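Local coordinates for protein transcriptional regulator, putative, Mar family (Thermotoga maritima, PDB 2ETH) that probably binds DNA and regulates transcription as a dimeric member of the MarR family of winged helix-turn-helix proteins, at residues A[51-56]-A[62-67]; A[40-45]-A[80-85]. All blocks are in the same frame, centred on the assembly; numbering follows the deposited sequence.

In the fold
Both contacts belong to the winged helix-turn-helix region of one MarR-type subunit. Contact 1 uses the C-terminal part of helix 44-56; segment 40-45 runs into the start of that helix, but contact 2 is made by Asp41 and Met42 just before it. Along the chain, 40-45 comes first, then 51-56, 62-67 and finally 80-85, so contact 1 falls within the span that contact 2 brackets. Helices 61-67 and 72-84 follow each other in sequence. The contact centres lie about 14 Å apart and their nearest atoms about 6 Å, without touching. Together they set the helix-turn-helix, in MarR proteins the DNA-binding unit, against parts of the subunit that meet its dimer partner.

Contact 1 of 2, residues A[51-56]-A[62-67]; sequences LYVALF and KEIAEF
Tyr52 and Phe67 lay their rings almost parallel in an offset stack, centroids 4.1 Å apart and planes only 3° from each other. The two side chains run in opposite directions, which carries each CB over the partner ring: Tyr52 CB sits 4.1 Å from the Phe67 ring centroid, a CH-pi contact over the face, while Phe67 CB lies off-centre above the Tyr52 ring and comes within 3.7 Å of Tyr52 CE2. With CG anti to the backbone N (chi1 179°), Tyr52 extends its ring over that of Phe67. Ile64, one helical turn before Phe67, sets its CA obliquely by the Tyr52 ring and reaches with CD1 to Val53 CG2, 4.2 Å away. No hydrogen bond crosses the contact, so apolar packing joins the segments, whose axes approach no closer than 11.6 Å and whose N-to-C directions differ by 116°. This is the packing of helix 61-67, the first helix of the helix-turn-helix, on helix 44-56. Around it, Tyr48 meets the Phe67 ring and Met27 of the second subunit packs on Phe67, Val75 of helix 72-84 touches Ile64, and strand 100-104 contributes Val102 against Ile64 and Leu104 against Val53.

Contact 2 of 2, residues A[40-45]-A[80-85]; sequences SDMKTT and DSLEKR
Arg85 meets Asp41 and Met42 where the end of helix 72-84, the second helix of the helix-turn-helix and in MarR proteins the recognition helix, comes alongside the turn between helices 37-41 and 44-56. Along 80-85, Ser81 directs its CB toward that turn but stops short of it; its OG is hydrogen-bonded to Glu46 OE2. Leu82 is buried and adds an apolar contact, its CD2 lying 4.4 Å from the selenium of Met42, a selenomethionine in this crystal. Leu87 touches both side chains, and Val88 of strand 88-92 packs on Leu82, so this apolar patch continues toward the wing. Arg85 accounts for most of the surface buried on its segment. Its chain bends at chi3 (109°), and the side chains of Arg85 and Met42 cross obliquely, Met42 CG 3.8 Å from Arg85 NE, while Met42 CA lies over one guanidinium face, offset toward the rim. One terminal nitrogen, NH1, forms a salt bridge with Glu46 OE1, the stronger polar partner of Arg85. Glu46 thus holds both Arg85 and Ser81, tying the start of helix 44-56 to the end of helix 72-84. Asp41 is shared across the dimer: its OD1 pairs with Lys43 NZ of the second subunit, while OD2 turns to Arg85. The carboxylate and guanidinium planes stand 58° apart, and the salt bridge from Arg85 NH2 to Asp41 OD2 spans 2.9 Å, its hydrogen bond weak and bent to 124° at the hydrogen.

Contact 1 of 2, residues A[51-56]-A[62-67]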
loop_
_atom_site.group_PDB
_atom_site.type_symbol
_atom_site.label_atom_id
_atom_site.label_comp_id
_atom_site.label_asym_id
_atom_site.label_seq_id
_atom_site.Cartn_x
_atom_site.Cartn_y
_atom_site.Cartn_z
ATOM N N LEU A 51 -11.260 -0.583 2.725
ATOM C CA LEU A 51 -11.210 0.866 2.373
ATOM C C LEU A 51 -12.149 1.261 1.244
ATOM O O LEU A 51 -12.800 2.329 1.290
ATOM C CB LEU A 51 -9.795 1.292 2.034
ATOM C CG LEU A 51 -8.795 1.282 3.204
ATOM C CD1 LEU A 51 -7.358 1.453 2.668
ATOM C CD2 LEU A 51 -9.167 2.392 4.218
ATOM N N TYR A 52 -12.258 0.413 0.242
ATOM C CA TYR A 52 -13.183 0.680 -0.846
ATOM C C TYR A 52 -14.563 0.908 -0.271
ATOM O O TYR A 52 -15.161 1.938 -0.530
ATOM C CB TYR A 52 -13.165 -0.469 -1.854
ATOM C CG TYR A 52 -14.098 -0.305 -3.021
ATOM C CD1 TYR A 52 -14.117 0.882 -3.739
ATOM C CD2 TYR A 52 -14.952 -1.337 -3.421
ATOM C CE1 TYR A 52 -14.962 1.056 -4.836
ATOM C CE2 TYR A 52 -15.791 -1.177 -4.508
ATOM C CZ TYR A 52 -15.784 0.055 -5.215
ATOM O OH TYR A 52 -16.624 0.321 -6.284
ATOM N N VAL A 53 -15.061 -0.010 0.551
ATOM C CA VAL A 53 -16.366 0.200 1.219
ATOM C C VAL A 53 -16.377 1.345 2.236
ATOM O O VAL A 53 -17.354 2.085 2.321
ATOM C CB VAL A 53 -16.941 -1.159 1.890
ATOM C CG1 VAL A 53 -18.245 -0.893 2.716
ATOM C CG2 VAL A 53 -17.187 -2.205 0.813
ATOM N N ALA A 54 -15.303 1.485 3.022
ATOM C CA ALA A 54 -15.226 2.548 4.027
ATOM C C ALA A 54 -15.198 3.912 3.388
ATOM O O ALA A 54 -15.746 4.849 3.953
ATOM C CB ALA A 54 -14.012 2.359 4.936
ATOM N N LEU A 55 -14.549 4.041 2.219
ATOM C CA LEU A 55 -14.393 5.354 1.533
ATOM C C LEU A 55 -15.543 5.692 0.618
ATOM O O LEU A 55 -15.961 6.836 0.584
ATOM C CB LEU A 55 -13.117 5.444 0.715
ATOM C CG LEU A 55 -11.862 5.665 1.519
ATOM C CD1 LEU A 55 -10.706 5.467 0.540
ATOM C CD2 LEU A 55 -11.879 7.053 2.188
ATOM N N PHE A 56 -16.065 4.697 -0.093
ATOM C CA PHE A 56 -17.086 4.926 -1.113
ATOM C C PHE A 56 -18.456 4.313 -0.846
ATOM O O PHE A 56 -19.343 4.323 -1.716
ATOM C CB PHE A 56 -16.527 4.458 -2.447
ATOM C CG PHE A 56 -15.394 5.317 -2.931
ATOM C CD1 PHE A 56 -15.656 6.619 -3.394
ATOM C CD2 PHE A 56 -14.077 4.854 -2.886
ATOM C CE1 PHE A 56 -14.612 7.444 -3.808
ATOM C CE2 PHE A 56 -13.007 5.668 -3.335
ATOM C CZ PHE A 56 -13.251 6.943 -3.784
ATOM N N LYS A 62 -20.800 -8.022 -6.603
ATOM C CA LYS A 62 -20.426 -7.669 -7.999
ATOM C C LYS A 62 -19.484 -6.488 -8.083
ATOM O O LYS A 62 -18.505 -6.532 -8.807
ATOM C CB LYS A 62 -21.654 -7.274 -8.842
ATOM C CG LYS A 62 -22.798 -8.227 -8.840
ATOM N N GLU A 63 -19.836 -5.419 -7.375
ATOM C CA GLU A 63 -19.097 -4.175 -7.368
ATOM C C GLU A 63 -17.711 -4.408 -6.843
ATOM O O GLU A 63 -16.767 -3.805 -7.340
ATOM C CB GLU A 63 -19.792 -3.124 -6.483
ATOM C CG GLU A 63 -20.642 -2.101 -7.206
ATOM C CD GLU A 63 -21.987 -1.769 -6.525
ATOM O OE1 GLU A 63 -22.077 -1.517 -5.300
ATOM O OE2 GLU A 63 -22.992 -1.743 -7.258
ATOM N N ILE A 64 -17.577 -5.276 -5.834
ATOM C CA ILE A 64 -16.270 -5.489 -5.198
ATOM C C ILE A 64 -15.426 -6.377 -6.093
ATOM O O ILE A 64 -14.253 -6.161 -6.188
ATOM C CB ILE A 64 -16.371 -6.057 -3.733
ATOM C CG1 ILE A 64 -17.225 -5.142 -2.847
ATOM C CG2 ILE A 64 -14.988 -6.201 -3.079
ATOM C CD1 ILE A 64 -17.514 -5.718 -1.458
ATOM N N ALA A 65 -16.039 -7.355 -6.757
ATOM C CA ALA A 65 -15.353 -8.201 -7.731
ATOM C C ALA A 65 -14.808 -7.347 -8.872
ATOM O O ALA A 65 -13.596 -7.292 -9.092
ATOM C CB ALA A 65 -16.283 -9.246 -8.258
ATOM N N GLU A 66 -15.691 -6.636 -9.564
ATOM C CA GLU A 66 -15.258 -5.747 -10.646
ATOM C C GLU A 66 -14.102 -4.881 -10.176
ATOM O O GLU A 66 -13.099 -4.756 -10.875
ATOM C CB GLU A 66 -16.410 -4.892 -11.186
ATOM C CG GLU A 66 -17.511 -5.697 -11.876
ATOM N N PHE A 67 -14.217 -4.326 -8.973
ATOM C CA PHE A 67 -13.156 -3.487 -8.396
ATOM C C PHE A 67 -11.876 -4.243 -8.047
ATOM O O PHE A 67 -10.778 -3.719 -8.166
ATOM C CB PHE A 67 -13.672 -2.809 -7.121
ATOM C CG PHE A 67 -12.591 -2.489 -6.124
ATOM C CD1 PHE A 67 -11.944 -1.275 -6.174
ATOM C CD2 PHE A 67 -12.219 -3.412 -5.142
ATOM C CE1 PHE A 67 -10.949 -0.976 -5.273
ATOM C CE2 PHE A 67 -11.223 -3.111 -4.230
ATOM C CZ PHE A 67 -10.586 -1.894 -4.297
#

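Contact 2 of 2, residues A[40-45]-A[80-85]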
loop_
_atom_site.group_PDB
_atom_site.type_symbol
_atom_site.label_atom_id
_atom_site.label_comp_id
_atom_site.label_asym_id
_atom_site.label_seq_id
_atom_site.Cartn_x
_atom_site.Cartn_y
_atom_site.Cartn_z
ATOM N N SER A 40 -2.458 -3.691 10.633
ATOM C CA SER A 40 -1.157 -4.323 10.440
ATOM C C SER A 40 -1.303 -5.842 10.334
ATOM O O SER A 40 -0.468 -6.496 9.744
ATOM C CB SER A 40 -0.205 -3.966 11.588
ATOM O OG SER A 40 -0.586 -4.639 12.773
ATOM N N ASP A 41 -2.371 -6.372 10.914
ATOM C CA ASP A 41 -2.693 -7.779 10.865
ATOM C C ASP A 41 -3.564 -8.231 9.664
ATOM O O ASP A 41 -3.689 -9.420 9.422
ATOM C CB ASP A 41 -3.418 -8.122 12.155
ATOM C CG ASP A 41 -3.653 -9.595 12.307
ATOM O OD1 ASP A 41 -2.709 -10.367 12.079
ATOM O OD2 ASP A 41 -4.789 -9.980 12.647
HETATM N N MSE A 42 -4.144 -7.285 8.915
HETATM C CA MSE A 42 -4.948 -7.599 7.726
HETATM C C MSE A 42 -4.079 -7.922 6.535
HETATM O O MSE A 42 -2.997 -7.354 6.399
HETATM C CB MSE A 42 -5.823 -6.409 7.318
HETATM C CG MSE A 42 -6.953 -6.109 8.251
HETATM SE SE MSE A 42 -8.051 -4.727 7.543
HETATM C CE MSE A 42 -7.829 -3.344 8.886
ATOM N N LYS A 43 -4.586 -8.789 5.652
ATOM C CA LYS A 43 -3.961 -9.022 4.357
ATOM C C LYS A 43 -4.210 -7.847 3.444
ATOM O O LYS A 43 -5.159 -7.053 3.624
ATOM C CB LYS A 43 -4.462 -10.301 3.684
ATOM C CG LYS A 43 -4.239 -11.599 4.506
ATOM C CD LYS A 43 -5.003 -12.772 3.883
ATOM C CE LYS A 43 -5.332 -13.884 4.876
ATOM N NZ LYS A 43 -4.363 -15.029 4.864
ATOM N N THR A 44 -3.349 -7.745 2.443
ATOM C CA THR A 44 -3.358 -6.624 1.524
ATOM C C THR A 44 -4.734 -6.457 0.842
ATOM O O THR A 44 -5.291 -5.366 0.847
ATOM C CB THR A 44 -2.194 -6.760 0.479
ATOM O OG1 THR A 44 -2.361 -7.960 -0.287
ATOM C CG2 THR A 44 -0.822 -6.821 1.183
ATOM N N THR A 45 -5.318 -7.530 0.308
ATOM C CA THR A 45 -6.569 -7.381 -0.447
ATOM C C THR A 45 -7.784 -7.226 0.490
ATOM O O THR A 45 -8.775 -6.610 0.123
ATOM C CB THR A 45 -6.775 -8.479 -1.511
ATOM O OG1 THR A 45 -6.882 -9.735 -0.876
ATOM C CG2 THR A 45 -5.569 -8.553 -2.508
ATOM N N ASP A 80 -15.840 -12.662 3.796
ATOM C CA ASP A 80 -15.969 -13.571 4.964
ATOM C C ASP A 80 -14.849 -13.288 5.980
ATOM O O ASP A 80 -15.068 -13.294 7.192
ATOM C CB ASP A 80 -15.936 -15.080 4.584
ATOM C CG ASP A 80 -17.295 -15.617 4.076
ATOM N N SER A 81 -13.648 -13.013 5.499
ATOM C CA SER A 81 -12.562 -12.739 6.430
ATOM C C SER A 81 -12.732 -11.414 7.168
ATOM O O SER A 81 -12.517 -11.325 8.346
ATOM C CB SER A 81 -11.218 -12.789 5.746
ATOM O OG SER A 81 -10.423 -11.819 6.372
ATOM N N LEU A 82 -13.132 -10.386 6.452
ATOM C CA LEU A 82 -13.444 -9.086 7.049
ATOM C C LEU A 82 -14.577 -9.216 8.033
ATOM O O LEU A 82 -14.629 -8.565 9.058
ATOM C CB LEU A 82 -13.829 -8.079 5.953
ATOM C CG LEU A 82 -12.658 -7.543 5.136
ATOM C CD1 LEU A 82 -13.168 -6.671 3.993
ATOM C CD2 LEU A 82 -11.665 -6.743 6.095
ATOM N N GLU A 83 -15.489 -10.094 7.711
ATOM C CA GLU A 83 -16.622 -10.361 8.603
ATOM C C GLU A 83 -16.234 -11.041 9.891
ATOM O O GLU A 83 -16.774 -10.705 10.927
ATOM C CB GLU A 83 -17.665 -11.155 7.861
ATOM C CG GLU A 83 -18.993 -11.240 8.529
ATOM C CD GLU A 83 -20.102 -11.559 7.513
ATOM O OE1 GLU A 83 -19.745 -11.644 6.287
ATOM O OE2 GLU A 83 -21.305 -11.684 7.938
ATOM N N LYS A 84 -15.265 -11.945 9.854
ATOM C CA LYS A 84 -14.872 -12.589 11.085
ATOM C C LYS A 84 -13.942 -11.771 11.934
ATOM O O LYS A 84 -13.883 -12.033 13.129
ATOM C CB LYS A 84 -14.442 -14.052 10.921
ATOM C CG LYS A 84 -13.258 -14.394 10.059
ATOM C CD LYS A 84 -13.322 -15.919 9.699
ATOM N N ARG A 85 -13.305 -10.724 11.378
ATOM C CA ARG A 85 -12.628 -9.709 12.205
ATOM C C ARG A 85 -13.634 -8.677 12.747
ATOM O O ARG A 85 -13.266 -7.794 13.518
ATOM C CB ARG A 85 -11.527 -8.949 11.461
ATOM C CG ARG A 85 -10.679 -9.738 10.532
ATOM C CD ARG A 85 -9.739 -8.835 9.714
ATOM N NE ARG A 85 -8.368 -9.030 10.176
ATOM C CZ ARG A 85 -7.527 -9.961 9.726
ATOM N NH1 ARG A 85 -7.873 -10.800 8.767
ATOM N NH2 ARG A 85 -6.318 -10.050 10.240
#